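Local coordinates for protein HAD hydrolase, family IA, variant 3 (Entamoeba histolytica, PDB 6W04) that probably acts as a magnesium-dependent hydrolase of the haloacid dehalogenase (HAD) superfamily, holding the metal ion at the carboxyl end of its parallel beta-sheet, at residues E2-D7 / I165-T170. Sequence-based numbering, arbitrary orientation.
Sequences EAVLFD and IVFEDT. With MG (magnesium ion), chain B; SO4 (sulfate ion), chain D.
The rings of Phe-6 and Phe-167 lie side by side, planes 15° apart but slid so far, centroids 5.4 Å, that they barely overlap. With chi1 178°, Val-4 CG1 sits over one face of Phe-6 near the rim and meets the edge of Phe-167, 3.6 Å from its CE1; Ile-165 CG2 lies over one face of Phe-167. Helix 214-222 packs here through Met-217. On the sheet's other side, Leu-5 CB and CD1 touch Val-166 CG2. Four backbone hydrogen bonds join the parallel strands, from Ala-3 O with Ile-165 N to Asp-7 N with Phe-167 O. At the sheet's carboxyl edge, Asp-7 OD2 and Asp-169 OD2, 2.8 Å apart, are drawn together by a shared magnesium; Thr-11 OG1 hydrogen-bonds both. Asn-9 O and two waters also bind the metal. Glu-168 stacks its carboxylate on that of Asp-7, and OE1 accepts from metal-bound water 1 (2.6 Å). Lys-144 NZ forms salt bridges to Glu-168 OE2 and Asp-7 OD1; Tyr-150 OH hydrogen-bonds that OE2. Thr-170 OG1 donates to a sulfate, probably from the crystallisation liquor. Magnesium and Lys-144 probably offset repulsion among these acids, as in HAD hydrolases, whose first-strand aspartate is usually the nucleophile.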
# COMPACT_ATOMS: atom_id res chain seq x y z
N GLU A 2 -1.40 -15.25 13.67
CA GLU A 2 -2.74 -14.85 14.09
C GLU A 2 -3.50 -14.06 13.03
O GLU A 2 -4.73 -14.11 13.02
CB GLU A 2 -2.66 -14.04 15.39
CG GLU A 2 -2.31 -14.90 16.61
CD GLU A 2 -2.25 -14.12 17.91
OE1 GLU A 2 -2.81 -13.01 17.97
OE2 GLU A 2 -1.66 -14.62 18.89
N ALA A 3 -2.80 -13.36 12.13
CA ALA A 3 -3.48 -12.56 11.13
C ALA A 3 -2.51 -12.23 10.00
O ALA A 3 -1.29 -12.38 10.13
CB ALA A 3 -4.04 -11.26 11.73
N VAL A 4 -3.09 -11.80 8.89
CA VAL A 4 -2.36 -11.24 7.76
C VAL A 4 -2.85 -9.82 7.52
O VAL A 4 -4.06 -9.59 7.43
CB VAL A 4 -2.56 -12.08 6.48
CG1 VAL A 4 -1.82 -11.44 5.30
CG2 VAL A 4 -2.15 -13.52 6.72
N LEU A 5 -1.93 -8.88 7.40
CA LEU A 5 -2.28 -7.48 7.14
C LEU A 5 -1.75 -7.13 5.76
O LEU A 5 -0.53 -7.13 5.56
CB LEU A 5 -1.70 -6.57 8.23
CG LEU A 5 -1.89 -7.12 9.65
CD1 LEU A 5 -1.22 -6.21 10.71
CD2 LEU A 5 -3.39 -7.32 9.95
N PHE A 6 -2.65 -6.88 4.81
CA PHE A 6 -2.24 -6.52 3.45
C PHE A 6 -2.19 -5.00 3.26
O PHE A 6 -3.20 -4.31 3.44
CB PHE A 6 -3.21 -7.06 2.40
CG PHE A 6 -3.32 -8.57 2.34
CD1 PHE A 6 -2.53 -9.30 1.48
CD2 PHE A 6 -4.30 -9.22 3.07
CE1 PHE A 6 -2.66 -10.69 1.37
CE2 PHE A 6 -4.43 -10.62 2.99
CZ PHE A 6 -3.62 -11.34 2.14
N ASP A 7 -1.05 -4.51 2.79
CA ASP A 7 -1.02 -3.19 2.15
C ASP A 7 -1.80 -3.28 0.85
O ASP A 7 -1.97 -4.36 0.28
CB ASP A 7 0.41 -2.77 1.87
CG ASP A 7 0.51 -1.43 1.19
OD1 ASP A 7 -0.15 -0.47 1.65
OD2 ASP A 7 1.28 -1.33 0.21
N ILE A 165 1.60 -11.36 9.90
CA ILE A 165 2.31 -11.14 8.64
C ILE A 165 1.81 -9.85 8.02
O ILE A 165 0.60 -9.58 8.00
CB ILE A 165 2.10 -12.33 7.68
CG1 ILE A 165 2.79 -13.57 8.24
CG2 ILE A 165 2.61 -11.98 6.30
CD1 ILE A 165 4.33 -13.50 8.24
N VAL A 166 2.74 -9.03 7.51
CA VAL A 166 2.44 -7.86 6.72
C VAL A 166 3.07 -8.03 5.34
O VAL A 166 4.25 -8.35 5.24
CB VAL A 166 2.95 -6.57 7.39
CG1 VAL A 166 2.80 -5.37 6.43
CG2 VAL A 166 2.20 -6.34 8.70
N PHE A 167 2.26 -7.85 4.29
CA PHE A 167 2.73 -7.79 2.91
C PHE A 167 2.86 -6.32 2.52
O PHE A 167 1.89 -5.56 2.66
CB PHE A 167 1.76 -8.49 1.95
CG PHE A 167 1.77 -10.01 2.07
CD1 PHE A 167 0.74 -10.67 2.71
CD2 PHE A 167 2.78 -10.75 1.50
CE1 PHE A 167 0.71 -12.07 2.79
CE2 PHE A 167 2.80 -12.14 1.59
CZ PHE A 167 1.75 -12.80 2.23
N GLU A 168 4.03 -5.92 2.05
CA GLU A 168 4.29 -4.51 1.79
C GLU A 168 5.22 -4.40 0.59
O GLU A 168 5.95 -5.34 0.28
CB GLU A 168 4.93 -3.84 3.02
CG GLU A 168 3.97 -3.11 3.90
CD GLU A 168 3.55 -1.79 3.29
OE1 GLU A 168 3.98 -1.48 2.14
OE2 GLU A 168 2.81 -1.05 3.98
N ASP A 169 5.18 -3.24 -0.09
CA ASP A 169 5.96 -3.05 -1.32
C ASP A 169 6.95 -1.89 -1.26
O ASP A 169 7.69 -1.69 -2.24
CB ASP A 169 5.03 -2.82 -2.53
CG ASP A 169 4.29 -1.50 -2.46
OD1 ASP A 169 4.44 -0.68 -3.39
OD2 ASP A 169 3.53 -1.30 -1.49
N THR A 170 6.99 -1.12 -0.17
CA THR A 170 7.87 0.03 -0.09
C THR A 170 8.75 -0.03 1.14
O THR A 170 8.46 -0.73 2.12
CB THR A 170 7.08 1.35 -0.03
OG1 THR A 170 6.30 1.35 1.17
CG2 THR A 170 6.17 1.49 -1.26
MG MG B . 2.11 0.14 -0.96
S SO4 D . 4.38 4.63 1.68
O1 SO4 D . 5.23 5.00 0.55
O2 SO4 D . 4.23 3.18 1.73
O3 SO4 D . 3.07 5.27 1.56
O4 SO4 D . 4.99 5.12 2.91
O HOH W 1 3.22 0.58 0.81
O HOH W 2 3.10 1.43 -2.46